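Local atomic coordinates of xylulose kinase (Escherichia coli, PDB entry 2ITM), a protein that catalyses the ATP-dependent phosphorylation of D-xylulose to D-xylulose 5-phosphate, with weaker action on 1-deoxy-D-xylulose, as a homodimeric FGGY-family sugar kinase. Residues A[259-269]-A[377-387]; A[363-374]-A[401-410]. All coordinates share one frame; numbering follows the deposited sequence.

Contact 1 (A[259-269]-A[377-387]); sequences YFAVSEGFLSK and MDVVHACGIKP
Tyr259 points its side chain from strand 257-262 toward helix 358-381, and Met377, Val380 and His381 receive the ring. Met377 CG sits 3.7 Å above the ring centroid of Tyr259, almost on the normal, a CH-pi contact; its SD follows obliquely, 3.5 Å from Tyr259 CE1, as a Met-aromatic contact. Val380 meets the ring at its edge, CG1 lying 3.5 Å from Tyr259 CE2. Tyr259 OH and His381 NE2 are hydrogen-bonded; the modelled 2.4 Å is very short, so its exact length is doubtful, and either could be the donor. With CG anti to the backbone N (chi1 -172°), the tyrosine ring is carried toward the helix, where its hydroxyl meets His381. Putting an alanine in place of Met377 would probably strip the CG methylene from over the Tyr259 ring and the sulfur from beside it, leaving a gap on that face and the ring freer to turn. Two residues on, Ala261 CB rests 3.7 Å from Ile385 CG2, while the other branch of that isoleucine puts CD1 against Ser263 CB. Beyond the strand, a water bridges Glu264 N and Gly384 O. Leu267 then lays CD1 3.6 Å from Gly384 O; a side chain on that glycine would crowd the leucine. Last, the poorly ordered Lys269 drapes its aliphatic part along Cys383. Leu287 of the adjoining strand 285-291 also packs on Cys383 and Ile385. The arrangement is a helix packed on a mixed beta sheet, their axes 24° apart in direction, in the C-terminal actin-like ATPase domain of an FGGY kinase.

Contact 2 (A[363-374]-A[401-410]); sequences RAVLEGVGYALA and YWRQMLADIS
Trp402 lodges as a knob among Leu366, Val369, Gly370 and Leu373 of the neighbouring helix. With CG anti to the backbone N (chi1 -168°), its indole extends across to that helix. Trp402 NE1 donates to Leu366 O at 3.3 Å, nearly straight at 162°, approaching from above the carbonyl plane; Gly370 N reaches the same oxygen from the opposite face. The six-membered part of the indole takes aliphatic contacts, with Trp402 CH2 3.7 Å from Leu373 CD1 and Trp402 CZ2 3.8 Å from Val369 CG1. A second knob, Ile409, fits among Glu367, Gly370, Tyr371 and Ala374, Ile409 CD1 lying 3.7 Å from Tyr371 CE1. Gly370 serves both holes: a CB there would run into Ile409 CD1, so the bare backbone leaves that methyl its place. Between the knobs, Met405 SD touches Leu366 CB and Glu367 CG. At one end Tyr401 OH stands over the guanidinium face of Arg363. Arg363 NH1 also forms a salt bridge with Glu367 OE2 at 2.8 Å, and Tyr465 OH binds that same carboxylate oxygen. Further out, Tyr465 of helix 459-479 backs Met405 and Ile409, and Leu298 packs on Leu366 and Trp402. This is knobs-into-holes packing of two helices crossing at -51° within the C-terminal FGGY domain.

How the contacts relate
Helix 358-381 runs through both contacts: contact 2 uses its middle, contact 1 its C-terminal part and the loop that follows. Contact 2 joins this helix to helix 400-410 and is buried, whereas contact 1 sets it against strand 257-262 of the seven-stranded mixed sheet and is only partly buried, trailing into exposed loop residues. The chemistry follows. Contact 2 is mostly interlocked apolar side chains with one indole-to-carbonyl bond, while contact 1 turns on an aromatic-imidazole pair and later resorts to a bridging water and a loosely ordered lysine. Their centres lie 21 Å apart, and their segments alternate along the chain, all in the C-terminal FGGY domain.

Contact 1 (A[259-269]-A[377-387])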
loop_
_atom_site.group_PDB
_atom_site.type_symbol
_atom_site.label_atom_id
_atom_site.label_comp_id
_atom_site.label_asym_id
_atom_site.label_seq_id
_atom_site.Cartn_x
_atom_site.Cartn_y
_atom_site.Cartn_z
ATOM N N TYR A 259 -14.701 12.043 -20.030
ATOM C CA TYR A 259 -14.925 11.608 -21.397
ATOM C C TYR A 259 -16.272 12.098 -21.880
ATOM O O TYR A 259 -17.293 11.800 -21.288
ATOM C CB TYR A 259 -14.828 10.085 -21.503
ATOM C CG TYR A 259 -14.847 9.515 -22.907
ATOM C CD1 TYR A 259 -13.932 9.911 -23.855
ATOM C CD2 TYR A 259 -15.773 8.551 -23.271
ATOM C CE1 TYR A 259 -13.951 9.386 -25.120
ATOM C CE2 TYR A 259 -15.797 8.019 -24.537
ATOM C CZ TYR A 259 -14.880 8.443 -25.458
ATOM O OH TYR A 259 -14.892 7.920 -26.714
ATOM N N PHE A 260 -16.252 12.863 -22.959
ATOM C CA PHE A 260 -17.437 13.521 -23.477
ATOM C C PHE A 260 -17.624 13.108 -24.928
ATOM O O PHE A 260 -16.724 13.268 -25.736
ATOM C CB PHE A 260 -17.255 15.037 -23.377
ATOM C CG PHE A 260 -18.477 15.827 -23.697
ATOM C CD1 PHE A 260 -19.142 16.520 -22.717
ATOM C CD2 PHE A 260 -18.939 15.913 -24.981
ATOM C CE1 PHE A 260 -20.258 17.256 -23.008
ATOM C CE2 PHE A 260 -20.056 16.654 -25.282
ATOM C CZ PHE A 260 -20.714 17.319 -24.292
ATOM N N ALA A 261 -18.774 12.538 -25.229
ATOM C CA ALA A 261 -19.060 12.086 -26.570
ATOM C C ALA A 261 -20.450 12.492 -27.011
ATOM O O ALA A 261 -21.428 12.195 -26.345
ATOM C CB ALA A 261 -18.889 10.605 -26.670
ATOM N N VAL A 262 -20.525 13.170 -28.142
ATOM C CA VAL A 262 -21.789 13.513 -28.758
ATOM C C VAL A 262 -22.436 12.304 -29.404
ATOM O O VAL A 262 -21.805 11.596 -30.157
ATOM C CB VAL A 262 -21.610 14.579 -29.826
ATOM C CG1 VAL A 262 -22.906 14.860 -30.498
ATOM C CG2 VAL A 262 -21.039 15.827 -29.234
ATOM N N SER A 263 -23.702 12.084 -29.092
ATOM C CA SER A 263 -24.393 10.863 -29.475
ATOM C C SER A 263 -25.268 11.068 -30.697
ATOM O O SER A 263 -25.551 12.188 -31.086
ATOM C CB SER A 263 -25.228 10.312 -28.324
ATOM O OG SER A 263 -26.234 11.204 -27.919
ATOM N N GLU A 264 -25.707 9.963 -31.278
ATOM C CA GLU A 264 -26.743 9.981 -32.287
ATOM C C GLU A 264 -28.138 10.022 -31.681
ATOM O O GLU A 264 -28.707 9.003 -31.312
ATOM C CB GLU A 264 -26.595 8.798 -33.232
ATOM C CG GLU A 264 -27.335 8.947 -34.546
ATOM C CD GLU A 264 -26.823 10.094 -35.392
ATOM O OE1 GLU A 264 -25.674 10.030 -35.848
ATOM O OE2 GLU A 264 -27.572 11.055 -35.609
ATOM N N GLY A 265 -28.668 11.229 -31.588
ATOM C CA GLY A 265 -29.820 11.496 -30.774
ATOM C C GLY A 265 -29.663 11.079 -29.334
ATOM O O GLY A 265 -28.565 10.937 -28.825
ATOM N N PHE A 266 -30.788 10.865 -28.673
ATOM C CA PHE A 266 -30.781 10.574 -27.259
ATOM C C PHE A 266 -30.550 9.105 -26.941
ATOM O O PHE A 266 -31.252 8.232 -27.430
ATOM C CB PHE A 266 -32.054 11.070 -26.609
ATOM C CG PHE A 266 -32.170 10.712 -25.175
ATOM C CD1 PHE A 266 -31.168 11.027 -24.303
ATOM C CD2 PHE A 266 -33.278 10.068 -24.708
ATOM C CE1 PHE A 266 -31.273 10.699 -22.992
ATOM C CE2 PHE A 266 -33.387 9.746 -23.397
ATOM C CZ PHE A 266 -32.386 10.057 -22.536
ATOM N N LEU A 267 -29.548 8.849 -26.112
ATOM C CA LEU A 267 -29.198 7.503 -25.698
ATOM C C LEU A 267 -29.376 7.307 -24.193
ATOM O O LEU A 267 -28.846 8.070 -23.409
ATOM C CB LEU A 267 -27.762 7.189 -26.093
ATOM C CG LEU A 267 -27.510 6.889 -27.563
ATOM C CD1 LEU A 267 -26.061 6.649 -27.807
ATOM C CD2 LEU A 267 -28.318 5.687 -27.982
ATOM N N SER A 268 -30.109 6.269 -23.832
ATOM C CA SER A 268 -30.328 5.911 -22.436
ATOM C C SER A 268 -29.801 4.512 -22.117
ATOM O O SER A 268 -30.358 3.511 -22.555
ATOM C CB SER A 268 -31.812 5.982 -22.113
ATOM O OG SER A 268 -32.033 6.151 -20.732
ATOM N N LYS A 269 -28.714 4.445 -21.365
ATOM C CA LYS A 269 -28.339 3.223 -20.675
ATOM C C LYS A 269 -27.922 3.557 -19.250
ATOM O O LYS A 269 -26.739 3.631 -18.944
ATOM C CB LYS A 269 -27.192 2.515 -21.408
ATOM C CG LYS A 269 -27.166 1.005 -21.224
ATOM C CD LYS A 269 -26.685 0.279 -22.477
ATOM C CE LYS A 269 -25.163 0.259 -22.565
ATOM N NZ LYS A 269 -24.537 -0.960 -22.007
ATOM N N MET A 377 -13.685 4.439 -21.435
ATOM C CA MET A 377 -14.204 4.720 -22.762
ATOM C C MET A 377 -15.066 3.587 -23.330
ATOM O O MET A 377 -16.119 3.862 -23.892
ATOM C CB MET A 377 -13.070 5.099 -23.715
ATOM C CG MET A 377 -12.385 6.407 -23.343
ATOM S SD MET A 377 -11.343 7.093 -24.620
ATOM C CE MET A 377 -9.973 5.983 -24.559
ATOM N N ASP A 378 -14.632 2.347 -23.168
ATOM C CA ASP A 378 -15.394 1.192 -23.621
ATOM C C ASP A 378 -16.831 1.191 -23.093
ATOM O O ASP A 378 -17.759 0.929 -23.816
ATOM C CB ASP A 378 -14.692 -0.095 -23.197
ATOM C CG ASP A 378 -13.462 -0.405 -24.033
ATOM O OD1 ASP A 378 -13.273 0.221 -25.078
ATOM O OD2 ASP A 378 -12.633 -1.263 -23.706
ATOM N N VAL A 379 -16.989 1.485 -21.811
ATOM C CA VAL A 379 -18.296 1.550 -21.184
ATOM C C VAL A 379 -19.232 2.571 -21.884
ATOM O O VAL A 379 -20.358 2.260 -22.223
ATOM C CB VAL A 379 -18.175 1.879 -19.684
ATOM C CG1 VAL A 379 -19.533 2.094 -19.065
ATOM C CG2 VAL A 379 -17.420 0.810 -18.965
ATOM N N VAL A 380 -18.730 3.777 -22.106
ATOM C CA VAL A 380 -19.445 4.789 -22.860
ATOM C C VAL A 380 -19.793 4.323 -24.268
ATOM O O VAL A 380 -20.899 4.522 -24.738
ATOM C CB VAL A 380 -18.665 6.103 -22.872
ATOM C CG1 VAL A 380 -19.150 7.028 -23.947
ATOM C CG2 VAL A 380 -18.762 6.768 -21.519
ATOM N N HIS A 381 -18.840 3.687 -24.930
ATOM C CA HIS A 381 -19.041 3.222 -26.284
ATOM C C HIS A 381 -20.137 2.166 -26.335
ATOM O O HIS A 381 -20.950 2.159 -27.235
ATOM C CB HIS A 381 -17.732 2.735 -26.885
ATOM C CG HIS A 381 -16.702 3.813 -27.021
ATOM N ND1 HIS A 381 -15.369 3.550 -27.233
ATOM C CD2 HIS A 381 -16.813 5.159 -26.968
ATOM C CE1 HIS A 381 -14.705 4.687 -27.312
ATOM N NE2 HIS A 381 -15.558 5.678 -27.154
ATOM N N ALA A 382 -20.168 1.309 -25.329
ATOM C CA ALA A 382 -21.144 0.245 -25.252
ATOM C C ALA A 382 -22.570 0.785 -25.199
ATOM O O ALA A 382 -23.528 0.050 -25.404
ATOM C CB ALA A 382 -20.857 -0.622 -24.055
ATOM N N CYS A 383 -22.689 2.075 -24.909
ATOM C CA CYS A 383 -23.982 2.716 -24.769
ATOM C C CYS A 383 -24.535 3.020 -26.152
ATOM O O CYS A 383 -25.724 3.219 -26.320
ATOM C CB CYS A 383 -23.878 3.992 -23.925
ATOM S SG CYS A 383 -23.545 3.748 -22.173
ATOM N N GLY A 384 -23.644 3.039 -27.136
ATOM C CA GLY A 384 -23.990 3.319 -28.514
ATOM C C GLY A 384 -23.201 4.456 -29.132
ATOM O O GLY A 384 -23.678 5.112 -30.038
ATOM N N ILE A 385 -21.994 4.691 -28.641
ATOM C CA ILE A 385 -21.111 5.690 -29.222
ATOM C C ILE A 385 -20.008 5.020 -30.021
ATOM O O ILE A 385 -19.386 4.084 -29.553
ATOM C CB ILE A 385 -20.493 6.576 -28.119
ATOM C CG1 ILE A 385 -21.579 7.238 -27.279
ATOM C CG2 ILE A 385 -19.577 7.613 -28.715
ATOM C CD1 ILE A 385 -22.029 8.555 -27.796
ATOM N N LYS A 386 -19.766 5.502 -31.227
ATOM C CA LYS A 386 -18.719 4.942 -32.066
ATOM C C LYS A 386 -17.878 6.007 -32.753
ATOM O O LYS A 386 -18.199 6.468 -33.837
ATOM C CB LYS A 386 -19.315 3.978 -33.089
ATOM C CG LYS A 386 -18.312 3.321 -34.025
ATOM C CD LYS A 386 -17.170 2.666 -33.290
ATOM C CE LYS A 386 -15.842 3.296 -33.667
ATOM N NZ LYS A 386 -14.928 3.482 -32.498
ATOM N N PRO A 387 -16.790 6.385 -32.104
ATOM C CA PRO A 387 -15.954 7.479 -32.582
ATOM C C PRO A 387 -15.015 7.049 -33.705
ATOM O O PRO A 387 -14.493 5.951 -33.669
ATOM C CB PRO A 387 -15.169 7.884 -31.339
ATOM C CG PRO A 387 -15.236 6.739 -30.448
ATOM C CD PRO A 387 -16.516 6.044 -30.703
HETATM O O HOH W 1 -23.821 7.612 -31.166
#

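Contact 2 (A[363-374]-A[401-410])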
loop_
_atom_site.group_PDB
_atom_site.type_symbol
_atom_site.label_atom_id
_atom_site.label_comp_id
_atom_site.label_asym_id
_atom_site.label_seq_id
_atom_site.Cartn_x
_atom_site.Cartn_y
_atom_site.Cartn_z
ATOM N N ARG A 363 6.419 2.586 -14.829
ATOM C CA ARG A 363 5.719 1.810 -15.828
ATOM C C ARG A 363 4.344 1.316 -15.400
ATOM O O ARG A 363 3.405 1.380 -16.168
ATOM C CB ARG A 363 6.562 0.642 -16.277
ATOM C CG ARG A 363 7.033 0.783 -17.674
ATOM C CD ARG A 363 6.227 0.059 -18.687
ATOM N NE ARG A 363 7.122 -0.380 -19.743
ATOM C CZ ARG A 363 6.746 -0.844 -20.916
ATOM N NH1 ARG A 363 5.465 -0.939 -21.219
ATOM N NH2 ARG A 363 7.653 -1.217 -21.780
ATOM N N ALA A 364 4.250 0.814 -14.180
ATOM C CA ALA A 364 2.996 0.301 -13.656
ATOM C C ALA A 364 1.889 1.353 -13.632
ATOM O O ALA A 364 0.781 1.103 -14.064
ATOM C CB ALA A 364 3.197 -0.289 -12.305
ATOM N N VAL A 365 2.216 2.538 -13.146
ATOM C CA VAL A 365 1.278 3.631 -13.099
ATOM C C VAL A 365 0.715 4.010 -14.459
ATOM O O VAL A 365 -0.487 4.078 -14.634
ATOM C CB VAL A 365 1.864 4.853 -12.376
ATOM C CG1 VAL A 365 0.826 5.918 -12.231
ATOM C CG2 VAL A 365 2.380 4.458 -11.027
ATOM N N LEU A 366 1.591 4.229 -15.425
ATOM C CA LEU A 366 1.166 4.583 -16.765
ATOM C C LEU A 366 0.213 3.550 -17.337
ATOM O O LEU A 366 -0.817 3.885 -17.884
ATOM C CB LEU A 366 2.373 4.757 -17.683
ATOM C CG LEU A 366 3.357 5.874 -17.345
ATOM C CD1 LEU A 366 4.368 6.071 -18.463
ATOM C CD2 LEU A 366 2.619 7.144 -17.057
ATOM N N GLU A 367 0.578 2.289 -17.196
ATOM C CA GLU A 367 -0.179 1.221 -17.796
ATOM C C GLU A 367 -1.525 1.050 -17.107
ATOM O O GLU A 367 -2.531 0.837 -17.762
ATOM C CB GLU A 367 0.619 -0.078 -17.793
ATOM C CG GLU A 367 1.825 -0.041 -18.715
ATOM C CD GLU A 367 2.603 -1.339 -18.771
ATOM O OE1 GLU A 367 2.756 -2.002 -17.737
ATOM O OE2 GLU A 367 3.076 -1.673 -19.861
ATOM N N GLY A 368 -1.533 1.160 -15.788
ATOM C CA GLY A 368 -2.753 1.022 -15.015
ATOM C C GLY A 368 -3.758 2.143 -15.173
ATOM O O GLY A 368 -4.950 1.912 -15.314
ATOM N N VAL A 369 -3.274 3.372 -15.148
ATOM C CA VAL A 369 -4.101 4.489 -15.529
ATOM C C VAL A 369 -4.622 4.304 -16.947
ATOM O O VAL A 369 -5.791 4.485 -17.206
ATOM C CB VAL A 369 -3.360 5.825 -15.398
ATOM C CG1 VAL A 369 -4.218 6.948 -15.922
ATOM C CG2 VAL A 369 -2.964 6.076 -13.973
ATOM N N GLY A 370 -3.736 3.930 -17.854
ATOM C CA GLY A 370 -4.126 3.539 -19.194
ATOM C C GLY A 370 -5.253 2.533 -19.241
ATOM O O GLY A 370 -6.227 2.728 -19.936
ATOM N N TYR A 371 -5.108 1.451 -18.488
ATOM C CA TYR A 371 -6.094 0.383 -18.473
ATOM C C TYR A 371 -7.461 0.881 -18.000
ATOM O O TYR A 371 -8.479 0.555 -18.582
ATOM C CB TYR A 371 -5.630 -0.779 -17.600
ATOM C CG TYR A 371 -4.378 -1.492 -18.055
ATOM C CD1 TYR A 371 -4.058 -1.623 -19.393
ATOM C CD2 TYR A 371 -3.517 -2.034 -17.132
ATOM C CE1 TYR A 371 -2.918 -2.264 -19.786
ATOM C CE2 TYR A 371 -2.376 -2.676 -17.516
ATOM C CZ TYR A 371 -2.076 -2.792 -18.841
ATOM O OH TYR A 371 -0.938 -3.441 -19.193
ATOM N N ALA A 372 -7.444 1.665 -16.928
ATOM C CA ALA A 372 -8.627 2.315 -16.397
ATOM C C ALA A 372 -9.344 3.197 -17.424
ATOM O O ALA A 372 -10.535 3.060 -17.639
ATOM C CB ALA A 372 -8.274 3.105 -15.171
ATOM N N LEU A 373 -8.590 4.083 -18.056
ATOM C CA LEU A 373 -9.132 5.002 -19.035
ATOM C C LEU A 373 -9.778 4.297 -20.224
ATOM O O LEU A 373 -10.815 4.708 -20.699
ATOM C CB LEU A 373 -8.061 5.982 -19.507
ATOM C CG LEU A 373 -7.521 6.980 -18.479
ATOM C CD1 LEU A 373 -6.389 7.794 -19.031
ATOM C CD2 LEU A 373 -8.610 7.859 -17.905
ATOM N N ALA A 374 -9.148 3.230 -20.694
ATOM C CA ALA A 374 -9.653 2.459 -21.818
ATOM C C ALA A 374 -10.966 1.759 -21.497
ATOM O O ALA A 374 -11.882 1.754 -22.301
ATOM C CB ALA A 374 -8.625 1.465 -22.275
ATOM N N TYR A 401 4.936 9.584 -25.601
ATOM C CA TYR A 401 5.019 8.195 -25.219
ATOM C C TYR A 401 3.693 7.683 -24.684
ATOM O O TYR A 401 3.236 6.624 -25.072
ATOM C CB TYR A 401 6.117 7.979 -24.191
ATOM C CG TYR A 401 6.240 6.540 -23.780
ATOM C CD1 TYR A 401 6.341 5.543 -24.731
ATOM C CD2 TYR A 401 6.233 6.175 -22.451
ATOM C CE1 TYR A 401 6.446 4.237 -24.373
ATOM C CE2 TYR A 401 6.333 4.864 -22.078
ATOM C CZ TYR A 401 6.437 3.895 -23.048
ATOM O OH TYR A 401 6.541 2.576 -22.699
ATOM N N TRP A 402 3.078 8.441 -23.788
ATOM C CA TRP A 402 1.917 7.954 -23.105
ATOM C C TRP A 402 0.695 7.954 -23.984
ATOM O O TRP A 402 -0.092 7.043 -23.968
ATOM C CB TRP A 402 1.650 8.729 -21.827
ATOM C CG TRP A 402 0.623 8.061 -20.975
ATOM C CD1 TRP A 402 0.631 6.769 -20.546
ATOM C CD2 TRP A 402 -0.573 8.636 -20.474
ATOM N NE1 TRP A 402 -0.486 6.505 -19.800
ATOM C CE2 TRP A 402 -1.246 7.637 -19.740
ATOM C CE3 TRP A 402 -1.154 9.896 -20.564
ATOM C CZ2 TRP A 402 -2.451 7.866 -19.107
ATOM C CZ3 TRP A 402 -2.342 10.114 -19.936
ATOM C CH2 TRP A 402 -2.983 9.106 -19.216
ATOM N N ARG A 403 0.577 8.994 -24.792
ATOM C CA ARG A 403 -0.485 9.092 -25.769
ATOM C C ARG A 403 -0.518 7.864 -26.660
ATOM O O ARG A 403 -1.582 7.345 -26.977
ATOM C CB ARG A 403 -0.316 10.349 -26.618
ATOM C CG ARG A 403 -0.691 11.662 -25.927
ATOM C CD ARG A 403 -1.011 12.784 -26.880
ATOM N NE ARG A 403 0.108 13.044 -27.772
ATOM C CZ ARG A 403 1.151 13.798 -27.474
ATOM N NH1 ARG A 403 1.241 14.385 -26.301
ATOM N NH2 ARG A 403 2.119 13.962 -28.355
ATOM N N GLN A 404 0.657 7.409 -27.072
ATOM C CA GLN A 404 0.767 6.220 -27.892
ATOM C C GLN A 404 0.433 4.957 -27.133
ATOM O O GLN A 404 -0.235 4.086 -27.649
ATOM C CB GLN A 404 2.166 6.088 -28.454
ATOM C CG GLN A 404 2.295 4.945 -29.410
ATOM C CD GLN A 404 1.481 5.153 -30.646
ATOM O OE1 GLN A 404 0.776 4.257 -31.087
ATOM N NE2 GLN A 404 1.578 6.339 -31.216
ATOM N N MET A 405 0.937 4.862 -25.914
ATOM C CA MET A 405 0.582 3.786 -25.030
ATOM C C MET A 405 -0.910 3.715 -24.886
ATOM O O MET A 405 -1.486 2.633 -24.912
ATOM C CB MET A 405 1.239 3.940 -23.668
ATOM C CG MET A 405 0.783 2.894 -22.667
ATOM S SD MET A 405 1.444 3.064 -21.023
ATOM C CE MET A 405 3.108 2.598 -21.329
ATOM N N LEU A 406 -1.551 4.869 -24.730
ATOM C CA LEU A 406 -3.002 4.942 -24.622
ATOM C C LEU A 406 -3.698 4.436 -25.867
ATOM O O LEU A 406 -4.742 3.819 -25.792
ATOM C CB LEU A 406 -3.448 6.369 -24.363
ATOM C CG LEU A 406 -3.919 6.748 -22.970
ATOM C CD1 LEU A 406 -2.980 6.216 -21.943
ATOM C CD2 LEU A 406 -4.058 8.236 -22.843
ATOM N N ALA A 407 -3.105 4.718 -27.011
ATOM C CA ALA A 407 -3.631 4.238 -28.262
ATOM C C ALA A 407 -3.438 2.737 -28.441
ATOM O O ALA A 407 -4.312 2.047 -28.932
ATOM C CB ALA A 407 -3.008 4.997 -29.392
ATOM N N ASP A 408 -2.283 2.247 -28.019
ATOM C CA ASP A 408 -1.946 0.841 -28.130
ATOM C C ASP A 408 -2.856 -0.000 -27.270
ATOM O O ASP A 408 -3.387 -1.009 -27.700
ATOM C CB ASP A 408 -0.495 0.631 -27.715
ATOM C CG ASP A 408 0.502 1.269 -28.675
ATOM O OD1 ASP A 408 0.142 1.557 -29.827
ATOM O OD2 ASP A 408 1.675 1.490 -28.345
ATOM N N ILE A 409 -3.030 0.448 -26.034
ATOM C CA ILE A 409 -3.916 -0.167 -25.063
ATOM C C ILE A 409 -5.361 -0.166 -25.513
ATOM O O ILE A 409 -6.031 -1.172 -25.429
ATOM C CB ILE A 409 -3.785 0.545 -23.708
ATOM C CG1 ILE A 409 -2.502 0.130 -23.014
ATOM C CG2 ILE A 409 -4.960 0.244 -22.832
ATOM C CD1 ILE A 409 -2.295 0.779 -21.718
ATOM N N SER A 410 -5.838 0.974 -25.982
ATOM C CA SER A 410 -7.256 1.189 -26.171
ATOM C C SER A 410 -7.781 0.721 -27.514
ATOM O O SER A 410 -8.964 0.467 -27.659
ATOM C CB SER A 410 -7.610 2.653 -25.962
ATOM O OG SER A 410 -7.288 3.425 -27.085
#